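Local structure of beta-lactamase/D-alanine Carboxypeptidase (Yersinia pestis, 3RJU) at residues Leu4-Ile9 with Val30-Gln35; Lys206-Gly211 with Gly307-Tyr312; Gly266-Leu271 with Asp281-Gly286. The protein probably acts as a serine hydrolase of the beta-lactamase and penicillin-binding protein family, cleaving beta-lactams or D-alanine-terminated peptides. One frame throughout, in Å; residues are numbered along the deposited sequence. Where two conformers were deposited one is given.

Contact 1: residues Leu4-Ile9 with Val30-Gln35; sequences LLTSQI and VIDNNQ
Thr6 and Gln35 mark the nearest approach of the two backbones, 7.2 Å between their CA atoms, where the first turn of helix 6-20 passes the tip of the hairpin formed by strands 25-32 and 35-42. That hairpin turns tightly: Asp32 to Gln35 is a type II' beta turn, closed by paired backbone bonds, Asp32 N to Gln35 O and Gln35 N to Asp32 O. Of residues 4-9, Thr6 alone touches 30-35. Its methyl CG2, anti to the backbone N while OG1 sits beside that N (chi1 -49°), faces the two residues at the base of the turn, with CG2 3.9 Å from Asp32 CB. The same methyl lies against the CB of Gln35, again at 3.9 Å. The hydroxyl meets the next carbon of the glutamine, OG1 being 3.5 Å from Gln35 CG. A methyl and a hydroxyl oxygen thus rest on the methylenes of Asp32 and Gln35, with no polar pairing between the segments. Leu349 of the C-terminal helix 336-349 packs beside Asp32. Ser1 OG hydrogen-bonds both Thr6 OG1 and Asp32 OD2, and Thr6 OG1 also pairs with the carbonyl oxygen of Asn2; Ser1 and Asn2 are probably left over from the expression construct. The chemistry implies two separate uses of one side chain: the methyl of Thr6 packs on the turn, while its hydroxyl is satisfied by probable construct residues, a polar cover that may differ in the natural protein.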
ATOM      1  N   LEU A   4      12.854 -11.579 -25.091  1.00 15.18           N
ATOM      2  CA  LEU A   4      13.813 -12.676 -25.147  1.00 14.28           C
ATOM      3  C   LEU A   4      14.615 -12.835 -23.853  1.00 14.36           C
ATOM      4  O   LEU A   4      15.129 -13.926 -23.587  1.00 15.05           O
ATOM      5  CB  LEU A   4      14.787 -12.469 -26.308  1.00 14.32           C
ATOM      6  CG  LEU A   4      14.207 -12.617 -27.708  1.00 16.34           C
ATOM      7  CD1 LEU A   4      15.202 -12.129 -28.740  1.00 16.75           C
ATOM      8  CD2 LEU A   4      13.822 -14.079 -27.975  1.00 18.84           C
ATOM      9  N   LEU A   5      14.732 -11.756 -23.073  1.00 12.67           N
ATOM     10  CA  LEU A   5      15.583 -11.745 -21.884  1.00 11.63           C
ATOM     11  C   LEU A   5      14.845 -11.551 -20.549  1.00 11.86           C
ATOM     12  O   LEU A   5      15.449 -11.683 -19.489  1.00 12.40           O
ATOM     13  CB  LEU A   5      16.649 -10.649 -22.003  1.00 11.19           C
ATOM     14  CG  LEU A   5      17.568 -10.644 -23.225  1.00 12.18           C
ATOM     15  CD1 LEU A   5      18.608  -9.532 -23.093  1.00 11.41           C
ATOM     16  CD2 LEU A   5      18.264 -11.985 -23.404  1.00 13.00           C
ATOM     17  N   THR A   6      13.550 -11.245 -20.585  1.00 11.82           N
ATOM     18  CA  THR A   6      12.857 -10.883 -19.352  1.00 11.50           C
ATOM     19  C   THR A   6      13.018 -11.916 -18.238  1.00 10.95           C
ATOM     20  O   THR A   6      13.360 -11.573 -17.117  1.00 11.09           O
ATOM     21  CB  THR A   6      11.358 -10.675 -19.609  1.00 12.61           C
ATOM     22  OG1 THR A   6      11.193  -9.816 -20.743  1.00 14.43           O
ATOM     23  CG2 THR A   6      10.690 -10.050 -18.401  1.00 13.67           C
ATOM     24  N   SER A   7      12.724 -13.177 -18.561  1.00 12.79           N
ATOM     25  CA  SER A   7      12.808 -14.274 -17.606  1.00 13.18           C
ATOM     26  C   SER A   7      14.254 -14.414 -17.054  1.00 11.46           C
ATOM     27  O   SER A   7      14.479 -14.581 -15.841  1.00 11.14           O
ATOM     28  CB  SER A   7      12.391 -15.554 -18.329  1.00 18.63           C
ATOM     29  OG  SER A   7      12.461 -16.646 -17.457  1.00 25.71           O
ATOM     30  N   GLN A   8      15.236 -14.371 -17.947  0.74 12.76           N
ATOM     31  CA  GLN A   8      16.631 -14.478 -17.527  0.74 10.91           C
ATOM     32  C   GLN A   8      17.083 -13.295 -16.640  0.74 10.46           C
ATOM     33  O   GLN A   8      17.871 -13.474 -15.694  0.74 10.22           O
ATOM     34  CB  GLN A   8      17.561 -14.663 -18.741  0.74 11.84           C
ATOM     35  CG  GLN A   8      17.456 -16.031 -19.449  0.74 12.43           C
ATOM     36  CD  GLN A   8      16.232 -16.163 -20.360  0.74 14.31           C
ATOM     37  OE1 GLN A   8      15.493 -15.198 -20.574  0.74 13.78           O
ATOM     38  NE2 GLN A   8      16.033 -17.356 -20.918  0.74 15.96           N
ATOM     39  N   ILE A   9      16.594 -12.089 -16.927  1.00 12.02           N
ATOM     40  CA  ILE A   9      16.921 -10.951 -16.081  1.00 10.52           C
ATOM     41  C   ILE A   9      16.300 -11.136 -14.691  1.00 10.65           C
ATOM     42  O   ILE A   9      16.958 -10.914 -13.658  1.00 11.15           O
ATOM     43  CB  ILE A   9      16.466  -9.631 -16.729  1.00  9.73           C
ATOM     44  CG1 ILE A   9      17.296  -9.341 -17.991  1.00 10.45           C
ATOM     45  CG2 ILE A   9      16.567  -8.468 -15.716  1.00  9.92           C
ATOM     46  CD1 ILE A   9      16.723  -8.222 -18.885  1.00 11.29           C
ATOM     47  N   VAL A  30       6.506 -10.103 -11.672  1.00 10.12           N
ATOM     48  CA  VAL A  30       7.106  -9.113 -12.551  1.00  9.25           C
ATOM     49  C   VAL A  30       6.243  -8.965 -13.794  1.00  9.77           C
ATOM     50  O   VAL A  30       5.934  -9.958 -14.464  1.00 10.71           O
ATOM     51  CB  VAL A  30       8.546  -9.533 -12.971  1.00  7.90           C
ATOM     52  CG1 VAL A  30       9.169  -8.499 -13.912  1.00 10.27           C
ATOM     53  CG2 VAL A  30       9.431  -9.732 -11.741  1.00  9.18           C
ATOM     54  N   ILE A  31       5.868  -7.727 -14.115  1.00  8.79           N
ATOM     55  CA  ILE A  31       5.161  -7.445 -15.353  1.00 10.48           C
ATOM     56  C   ILE A  31       6.050  -6.546 -16.176  1.00 10.83           C
ATOM     57  O   ILE A  31       6.488  -5.514 -15.697  1.00 11.24           O
ATOM     58  CB  ILE A  31       3.812  -6.734 -15.120  1.00  9.83           C
ATOM     59  CG1 ILE A  31       2.860  -7.640 -14.342  1.00 11.09           C
ATOM     60  CG2 ILE A  31       3.185  -6.336 -16.474  1.00 10.84           C
ATOM     61  CD1 ILE A  31       1.564  -6.976 -13.862  1.00 11.34           C
ATOM     62  N   ASP A  32       6.321  -6.941 -17.417  1.00 10.94           N
ATOM     63  CA  ASP A  32       7.167  -6.149 -18.297  1.00 11.28           C
ATOM     64  C   ASP A  32       6.523  -6.198 -19.672  1.00 12.29           C
ATOM     65  O   ASP A  32       6.703  -7.156 -20.421  1.00 12.68           O
ATOM     66  CB  ASP A  32       8.585  -6.721 -18.310  1.00 13.78           C
ATOM     67  CG  ASP A  32       9.556  -5.883 -19.133  1.00 17.56           C
ATOM     68  OD1 ASP A  32       9.131  -5.212 -20.104  1.00 19.16           O
ATOM     69  OD2 ASP A  32      10.764  -5.922 -18.819  1.00 20.64           O
ATOM     70  N   ASN A  33       5.750  -5.163 -19.994  0.53 11.46           N
ATOM     71  CA  ASN A  33       4.959  -5.137 -21.226  0.53 13.25           C
ATOM     72  C   ASN A  33       4.118  -6.410 -21.351  0.53 12.90           C
ATOM     73  O   ASN A  33       3.222  -6.638 -20.538  0.53 12.70           O
ATOM     74  CB  ASN A  33       5.855  -4.918 -22.448  0.53 15.48           C
ATOM     75  CG  ASN A  33       5.068  -4.528 -23.700  0.53 17.62           C
ATOM     76  OD1 ASN A  33       3.900  -4.126 -23.633  0.53 18.30           O
ATOM     77  ND2 ASN A  33       5.717  -4.643 -24.855  0.53 19.66           N
ATOM     78  N   ASN A  34       4.398  -7.249 -22.346  1.00 12.57           N
ATOM     79  CA  ASN A  34       3.593  -8.460 -22.512  1.00 13.78           C
ATOM     80  C   ASN A  34       4.041  -9.655 -21.675  1.00 13.97           C
ATOM     81  O   ASN A  34       3.406 -10.711 -21.710  1.00 16.17           O
ATOM     82  CB  ASN A  34       3.522  -8.860 -23.980  1.00 16.45           C
ATOM     83  CG  ASN A  34       2.883  -7.798 -24.814  1.00 20.61           C
ATOM     84  OD1 ASN A  34       1.760  -7.386 -24.547  1.00 23.24           O
ATOM     85  ND2 ASN A  34       3.609  -7.316 -25.809  1.00 24.88           N
ATOM     86  N   GLN A  35       5.130  -9.485 -20.932  1.00 12.01           N
ATOM     87  CA  GLN A  35       5.719 -10.582 -20.171  1.00 13.92           C
ATOM     88  C   GLN A  35       5.237 -10.540 -18.739  1.00 12.99           C
ATOM     89  O   GLN A  35       5.229  -9.481 -18.109  1.00 14.32           O
ATOM     90  CB  GLN A  35       7.249 -10.491 -20.164  1.00 15.78           C
ATOM     91  CG  GLN A  35       7.881 -10.461 -21.528  1.00 18.55           C
ATOM     92  CD  GLN A  35       7.307 -11.508 -22.441  1.00 22.08           C
ATOM     93  OE1 GLN A  35       7.414 -12.704 -22.178  1.00 23.76           O
ATOM     94  NE2 GLN A  35       6.662 -11.062 -23.515  1.00 23.54           N
TER

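Contact 2: residues Lys206-Gly211 with Gly307-Tyr312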
ATOM      1  N   LYS A 206      -6.475 -20.510   5.982  1.00 15.73           N
ATOM      2  CA  LYS A 206      -5.591 -21.677   5.974  1.00 17.80           C
ATOM      3  C   LYS A 206      -4.456 -21.500   4.968  1.00 16.62           C
ATOM      4  O   LYS A 206      -3.431 -22.173   5.068  1.00 19.03           O
ATOM      5  CB  LYS A 206      -6.363 -22.972   5.671  1.00 21.25           C
ATOM      6  CG  LYS A 206      -6.796 -23.062   4.235  1.00 25.03           C
ATOM      7  CD  LYS A 206      -7.416 -24.404   3.864  1.00 26.83           C
ATOM      8  CE  LYS A 206      -7.836 -24.371   2.402  1.00 27.17           C
ATOM      9  NZ  LYS A 206      -8.711 -25.533   2.046  1.00 27.70           N
ATOM     10  N   ARG A 207      -4.643 -20.590   4.006  1.00 14.64           N
ATOM     11  CA  ARG A 207      -3.631 -20.321   2.980  1.00 13.61           C
ATOM     12  C   ARG A 207      -2.704 -19.167   3.335  1.00 12.48           C
ATOM     13  O   ARG A 207      -1.782 -18.861   2.578  1.00 13.17           O
ATOM     14  CB  ARG A 207      -4.294 -20.062   1.615  1.00 14.17           C
ATOM     15  CG  ARG A 207      -5.033 -21.278   1.060  1.00 14.89           C
ATOM     16  CD  ARG A 207      -5.611 -20.985  -0.330  1.00 15.97           C
ATOM     17  NE  ARG A 207      -6.957 -20.404  -0.287  1.00 16.81           N
ATOM     18  CZ  ARG A 207      -7.309 -19.248  -0.840  1.00 17.02           C
ATOM     19  NH1 ARG A 207      -6.416 -18.497  -1.474  1.00 17.83           N
ATOM     20  NH2 ARG A 207      -8.575 -18.848  -0.770  1.00 16.59           N
ATOM     21  N   LEU A 208      -2.924 -18.535   4.487  1.00 11.02           N
ATOM     22  CA  LEU A 208      -2.093 -17.388   4.888  1.00 10.84           C
ATOM     23  C   LEU A 208      -0.685 -17.875   5.239  1.00 10.67           C
ATOM     24  O   LEU A 208      -0.511 -18.824   6.036  1.00 13.27           O
ATOM     25  CB  LEU A 208      -2.715 -16.641   6.072  1.00 10.83           C
ATOM     26  CG  LEU A 208      -1.990 -15.358   6.502  1.00 10.67           C
ATOM     27  CD1 LEU A 208      -2.092 -14.271   5.422  1.00 12.08           C
ATOM     28  CD2 LEU A 208      -2.517 -14.852   7.838  1.00 11.61           C
HETATM   29  N   MSE A 209       0.312 -17.279   4.588  1.00 10.74           N
HETATM   30  CA  MSE A 209       1.707 -17.610   4.853  1.00 11.57           C
HETATM   31  C   MSE A 209       2.069 -17.124   6.254  1.00 10.36           C
HETATM   32  O   MSE A 209       1.432 -16.203   6.782  1.00 10.65           O
HETATM   33  CB  MSE A 209       2.616 -16.957   3.806  1.00 12.88           C
HETATM   34  CG  MSE A 209       2.306 -17.396   2.363  1.00 12.14           C
HETATM   35 SE   MSE A 209       3.401 -16.406   1.103  0.75 13.96          SE
HETATM   36  CE  MSE A 209       5.189 -16.793   1.798  1.00 11.92           C
ATOM     37  N   ILE A 210       3.095 -17.739   6.839  1.00 11.47           N
ATOM     38  CA  ILE A 210       3.489 -17.495   8.212  1.00 12.55           C
ATOM     39  C   ILE A 210       4.993 -17.251   8.294  1.00 12.88           C
ATOM     40  O   ILE A 210       5.789 -18.013   7.743  1.00 12.92           O
ATOM     41  CB  ILE A 210       3.126 -18.693   9.109  1.00 14.39           C
ATOM     42  CG1 ILE A 210       1.596 -18.835   9.205  1.00 15.08           C
ATOM     43  CG2 ILE A 210       3.740 -18.541  10.488  1.00 15.39           C
ATOM     44  CD1 ILE A 210       1.117 -20.128   9.879  1.00 15.09           C
ATOM     45  N   GLY A 211       5.377 -16.183   8.980  1.00 13.45           N
ATOM     46  CA  GLY A 211       6.776 -15.943   9.294  1.00 13.61           C
ATOM     47  C   GLY A 211       6.904 -15.476  10.732  1.00 13.97           C
ATOM     48  O   GLY A 211       5.964 -15.611  11.522  1.00 15.17           O
ATOM     49  N   GLY A 307       2.598  -7.822  10.589  1.00 11.46           N
ATOM     50  CA  GLY A 307       2.166  -9.188  10.858  1.00 11.57           C
ATOM     51  C   GLY A 307       3.088 -10.257  10.288  1.00 12.61           C
ATOM     52  O   GLY A 307       2.626 -11.334   9.903  1.00 13.13           O
ATOM     53  N   GLY A 308       4.386  -9.971  10.224  1.00 11.97           N
ATOM     54  CA  GLY A 308       5.345 -10.945   9.728  1.00 10.89           C
ATOM     55  C   GLY A 308       5.563 -10.875   8.226  1.00  9.94           C
ATOM     56  O   GLY A 308       6.384 -11.628   7.681  1.00 11.01           O
ATOM     57  N   PHE A 309       4.830  -9.978   7.553  1.00  9.74           N
ATOM     58  CA  PHE A 309       4.965  -9.775   6.106  1.00  8.98           C
ATOM     59  C   PHE A 309       5.694  -8.480   5.819  1.00  9.35           C
ATOM     60  O   PHE A 309       5.505  -7.485   6.531  1.00  9.91           O
ATOM     61  CB  PHE A 309       3.598  -9.690   5.416  1.00  9.63           C
ATOM     62  CG  PHE A 309       2.884 -11.008   5.319  1.00  8.59           C
ATOM     63  CD1 PHE A 309       2.968 -11.786   4.161  1.00  8.41           C
ATOM     64  CD2 PHE A 309       2.174 -11.492   6.403  1.00  8.67           C
ATOM     65  CE1 PHE A 309       2.329 -13.007   4.080  1.00  9.87           C
ATOM     66  CE2 PHE A 309       1.522 -12.717   6.328  1.00  9.58           C
ATOM     67  CZ  PHE A 309       1.611 -13.475   5.162  1.00 10.82           C
ATOM     68  N   ILE A 310       6.492  -8.486   4.757  1.00  7.75           N
ATOM     69  CA  ILE A 310       6.961  -7.244   4.147  1.00  7.20           C
ATOM     70  C   ILE A 310       6.631  -7.264   2.657  1.00  7.05           C
ATOM     71  O   ILE A 310       6.710  -8.311   1.998  1.00  8.96           O
ATOM     72  CB  ILE A 310       8.462  -6.966   4.376  1.00  7.73           C
ATOM     73  CG1 ILE A 310       9.338  -8.159   3.949  1.00  7.22           C
ATOM     74  CG2 ILE A 310       8.704  -6.558   5.842  1.00 10.20           C
ATOM     75  CD1 ILE A 310      10.819  -7.808   3.976  1.00  8.50           C
ATOM     76  N   THR A 311       6.238  -6.109   2.126  1.00  7.82           N
ATOM     77  CA  THR A 311       5.829  -6.015   0.741  1.00  8.67           C
ATOM     78  C   THR A 311       6.432  -4.784   0.104  1.00  8.29           C
ATOM     79  O   THR A 311       6.760  -3.803   0.775  1.00  8.63           O
ATOM     80  CB  THR A 311       4.284  -5.913   0.597  1.00  8.72           C
ATOM     81  OG1 THR A 311       3.790  -4.919   1.495  1.00  9.63           O
ATOM     82  CG2 THR A 311       3.607  -7.237   0.932  1.00  9.81           C
ATOM     83  N   TYR A 312       6.590  -4.841  -1.207  1.00  7.65           N
ATOM     84  CA  TYR A 312       7.102  -3.697  -1.936  1.00  7.73           C
ATOM     85  C   TYR A 312       6.594  -3.771  -3.357  1.00  8.09           C
ATOM     86  O   TYR A 312       6.570  -4.850  -3.978  1.00  8.72           O
ATOM     87  CB  TYR A 312       8.629  -3.707  -1.902  1.00  7.88           C
ATOM     88  CG  TYR A 312       9.327  -2.530  -2.557  1.00  8.03           C
ATOM     89  CD1 TYR A 312       9.062  -1.210  -2.148  1.00  8.25           C
ATOM     90  CD2 TYR A 312      10.271  -2.732  -3.574  1.00  8.20           C
ATOM     91  CE1 TYR A 312       9.723  -0.136  -2.733  1.00  8.54           C
ATOM     92  CE2 TYR A 312      10.937  -1.658  -4.160  1.00  8.50           C
ATOM     93  CZ  TYR A 312      10.653  -0.364  -3.743  1.00  8.58           C
ATOM     94  OH  TYR A 312      11.298   0.719  -4.321  1.00  8.59           O
TER
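Phe309 pushes the far end of its ring between a Leu208 methyl and Met209 atoms, which lie on opposite sides of the ring plane. The ring comes from the start of strand 309-316 in the central antiparallel sheet of the beta-lactamase fold, just after the tight turn of a beta hairpin with strand 299-306; Gly307 and Gly308 have the backbone angles of a type I' turn. The partners belong to an irregular segment after helix 202-205 that passes across the end of the sheet. CG of Phe309 lies beside its own backbone N (chi1 -73°), which sends the far end of the ring, CZ foremost, into this segment. Leu208 meets it with one branch: CD1 is 3.8 Å from Phe309 CZ, and also reaches CE2 at 4.0 Å. Its chi1 of -175° carries CG out from the backbone, and chi2 of 67° turns CD1 toward the ring. From the other side Met209, a selenomethionine, touches the ring with its first carbon, CB lying 3.9 Å from Phe309 CZ. Beyond CB the chain runs on past the ring, bent at chi3, and the side chain also touches Ile58 of strand 58-59 and Thr328 of strand 321-328. Both strands also border the phenylalanine, so the ring is buried on several fronts. Backbone hydrogen bonds of Arg207 and Met209 with Leu57 hold the loop in place beside it. The tightest approach of all is polar against aromatic: the carbonyl oxygen of Met209 comes obliquely to the ring, with O 3.2 Å from Phe309 CZ.

Contact 3: residues Gly266-Leu271 with Asp281-Gly286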
ATOM      1  N   GLY A 266      11.201  19.168  -1.683  1.00 10.58           N
ATOM      2  CA  GLY A 266      11.578  20.518  -1.325  1.00 11.19           C
ATOM      3  C   GLY A 266      10.407  21.444  -1.046  1.00 12.56           C
ATOM      4  O   GLY A 266      10.630  22.564  -0.589  1.00 14.93           O
ATOM      5  N   ASP A 267       9.175  20.993  -1.317  1.00 11.28           N
ATOM      6  CA  ASP A 267       7.970  21.794  -1.064  1.00 12.54           C
ATOM      7  C   ASP A 267       7.531  21.650   0.395  1.00  9.95           C
ATOM      8  O   ASP A 267       6.577  22.319   0.813  1.00 11.00           O
ATOM      9  CB  ASP A 267       6.761  21.310  -1.890  1.00 16.25           C
ATOM     10  CG  ASP A 267       6.894  21.515  -3.387  1.00 20.87           C
ATOM     11  OD1 ASP A 267       7.616  22.435  -3.831  1.00 20.48           O
ATOM     12  OD2 ASP A 267       6.208  20.729  -4.123  1.00 23.04           O
ATOM     13  N   LEU A 268       8.155  20.726   1.137  1.00  9.32           N
ATOM     14  CA  LEU A 268       7.817  20.465   2.543  1.00  9.24           C
ATOM     15  C   LEU A 268       8.933  20.887   3.486  1.00 10.25           C
ATOM     16  O   LEU A 268      10.120  20.833   3.143  1.00 11.70           O
ATOM     17  CB  LEU A 268       7.542  18.968   2.754  1.00  9.43           C
ATOM     18  CG  LEU A 268       6.327  18.467   1.988  1.00 10.40           C
ATOM     19  CD1 LEU A 268       6.360  16.946   1.906  1.00 12.42           C
ATOM     20  CD2 LEU A 268       5.051  18.967   2.656  1.00 12.68           C
ATOM     21  N   VAL A 269       8.550  21.292   4.694  1.00 11.52           N
ATOM     22  CA  VAL A 269       9.531  21.681   5.694  1.00 11.01           C
ATOM     23  C   VAL A 269      10.343  20.471   6.177  1.00 11.87           C
ATOM     24  O   VAL A 269      11.561  20.555   6.354  1.00 13.93           O
ATOM     25  CB  VAL A 269       8.841  22.408   6.863  1.00 11.45           C
ATOM     26  CG1 VAL A 269       9.746  22.480   8.116  1.00 13.16           C
ATOM     27  CG2 VAL A 269       8.408  23.785   6.390  1.00 12.43           C
ATOM     28  N   SER A 270       9.663  19.354   6.386  1.00 11.44           N
ATOM     29  CA  SER A 270      10.330  18.106   6.767  1.00 12.37           C
ATOM     30  C   SER A 270       9.514  16.899   6.339  1.00 11.13           C
ATOM     31  O   SER A 270       8.313  17.001   6.074  1.00 10.21           O
ATOM     32  CB  SER A 270      10.567  18.033   8.276  1.00 13.94           C
ATOM     33  OG  SER A 270       9.340  18.081   8.981  1.00 14.59           O
ATOM     34  N   LEU A 271      10.175  15.755   6.271  1.00 10.92           N
ATOM     35  CA  LEU A 271       9.510  14.492   5.956  1.00  9.33           C
ATOM     36  C   LEU A 271       9.956  13.423   6.939  1.00  9.83           C
ATOM     37  O   LEU A 271      11.157  13.235   7.180  1.00 13.75           O
ATOM     38  CB  LEU A 271       9.841  14.013   4.534  1.00 10.94           C
ATOM     39  CG  LEU A 271       9.373  14.908   3.384  1.00 11.43           C
ATOM     40  CD1 LEU A 271      10.358  16.056   3.144  1.00 11.30           C
ATOM     41  CD2 LEU A 271       9.207  14.063   2.122  1.00 12.50           C
ATOM     42  N   ASP A 281      11.513  11.593  -3.401  1.00 10.55           N
ATOM     43  CA  ASP A 281      11.662  12.871  -4.094  1.00 10.40           C
ATOM     44  C   ASP A 281      10.339  13.607  -4.320  1.00 10.11           C
ATOM     45  O   ASP A 281      10.318  14.840  -4.471  1.00 11.78           O
ATOM     46  CB  ASP A 281      12.435  12.669  -5.387  1.00 11.62           C
ATOM     47  CG  ASP A 281      13.860  12.257  -5.116  1.00 14.13           C
ATOM     48  OD1 ASP A 281      14.519  12.979  -4.338  1.00 16.44           O
ATOM     49  OD2 ASP A 281      14.301  11.207  -5.630  1.00 14.10           O
ATOM     50  N   ALA A 282       9.235  12.860  -4.332  1.00  8.80           N
ATOM     51  CA  ALA A 282       7.911  13.479  -4.379  1.00  9.43           C
ATOM     52  C   ALA A 282       6.909  12.546  -3.744  1.00  9.53           C
ATOM     53  O   ALA A 282       7.085  11.318  -3.776  1.00 11.04           O
ATOM     54  CB  ALA A 282       7.498  13.854  -5.826  1.00 10.20           C
ATOM     55  N   LEU A 283       5.872  13.124  -3.140  1.00  8.65           N
ATOM     56  CA  LEU A 283       4.819  12.337  -2.518  1.00  8.74           C
ATOM     57  C   LEU A 283       3.547  12.458  -3.338  1.00  9.34           C
ATOM     58  O   LEU A 283       3.142  13.576  -3.722  1.00  9.79           O
ATOM     59  CB  LEU A 283       4.539  12.849  -1.100  1.00  9.33           C
ATOM     60  CG  LEU A 283       5.722  12.922  -0.130  1.00 11.46           C
ATOM     61  CD1 LEU A 283       5.241  13.242   1.288  1.00 10.85           C
ATOM     62  CD2 LEU A 283       6.548  11.664  -0.165  1.00 12.82           C
ATOM     63  N   GLY A 284       2.919  11.319  -3.616  1.00  8.69           N
ATOM     64  CA  GLY A 284       1.615  11.317  -4.241  1.00  9.83           C
ATOM     65  C   GLY A 284       0.547  10.878  -3.257  1.00  8.20           C
ATOM     66  O   GLY A 284       0.643  11.108  -2.037  1.00  8.20           O
ATOM     67  N   LEU A 285      -0.472  10.225  -3.794  1.00  7.63           N
ATOM     68  CA  LEU A 285      -1.588   9.728  -3.020  1.00  8.23           C
ATOM     69  C   LEU A 285      -1.192   8.319  -2.591  1.00  9.81           C
ATOM     70  O   LEU A 285      -1.514   7.322  -3.263  1.00 11.03           O
ATOM     71  CB  LEU A 285      -2.853   9.724  -3.889  1.00  8.65           C
ATOM     72  CG  LEU A 285      -3.141  11.096  -4.553  1.00  9.27           C
ATOM     73  CD1 LEU A 285      -4.347  11.030  -5.488  1.00  9.49           C
ATOM     74  CD2 LEU A 285      -3.291  12.254  -3.514  1.00 10.28           C
ATOM     75  N   GLY A 286      -0.435   8.250  -1.500  1.00  8.63           N
ATOM     76  CA  GLY A 286       0.151   6.999  -1.045  1.00  8.53           C
ATOM     77  C   GLY A 286       1.428   6.665  -1.801  1.00  8.00           C
ATOM     78  O   GLY A 286       2.443   6.340  -1.192  1.00  9.15           O
TER
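Asp281 OD2 is gripped twice, by a salt bridge to Lys293 NZ and a hydrogen bond from Ala291 N, while OD1 of the same carboxylate takes Gln279 NE2. This fixes the start of the strand that carries Leu283, the residue that meets Leu268 and Leu271. Strand 282-284 opens irregularly, since Asp281 and Ala282 both face Tyr289 in a classic beta bulge, and beyond the bulge Leu283 points toward the other segment. The contact itself is entirely apolar, and one methyl does the work for its side: Leu283 CD1 lies 3.9 Å from Leu268 CD1 and 4.1 Å from Leu271 CD2. The two methyls of 266-271 also touch each other, Leu268 CD1 being 4.1 Å from Leu271 CD2, and the three form a nearly equilateral triangle. Leu271 and Leu283 reach each other tip to tip, whereas the Leu268 chain comes at a slant. Leu283 gets there by standing extended, CD1 continuing the line of the chain (chi2 -171°). With the backbones well apart, 9.9 Å between the CA atoms of Leu271 and Leu283, the contact is one of van der Waals fit between methyls. Ala157 of strand 156-158 packs on all three leucines, and that strand pairs in parallel with strand 270-272. Phe263 of strand 261-264 adds to the surroundings of Leu268. Strand 282-284 lies next to 261-264 at one edge of the large antiparallel sheet, and just beyond it Leu285 packs on Ser69, Met72 and Val73 of helix 64-77.

All three contacts reach the same eight-stranded antiparallel sheet, at different places across it. Contact 1 sits at the edge hairpin of strands 25-32 and 35-42, contact 2 at strand 309-316 in the interior, and contact 3 at strand 282-284, next to the far outer strand 261-264. The centres of contacts 1 and 2 are about 26 Å apart. Those of contacts 2 and 3, on opposite sides of the chain's centre, are about 29 Å apart. Along the chain contact 1 closes first, and contact 3 is nested in the loop closed by contact 2. Together they tie the N-terminal helix, the loop after helix 202-205 and the parallel pair 156-158/270-272 to separate places on one sheet.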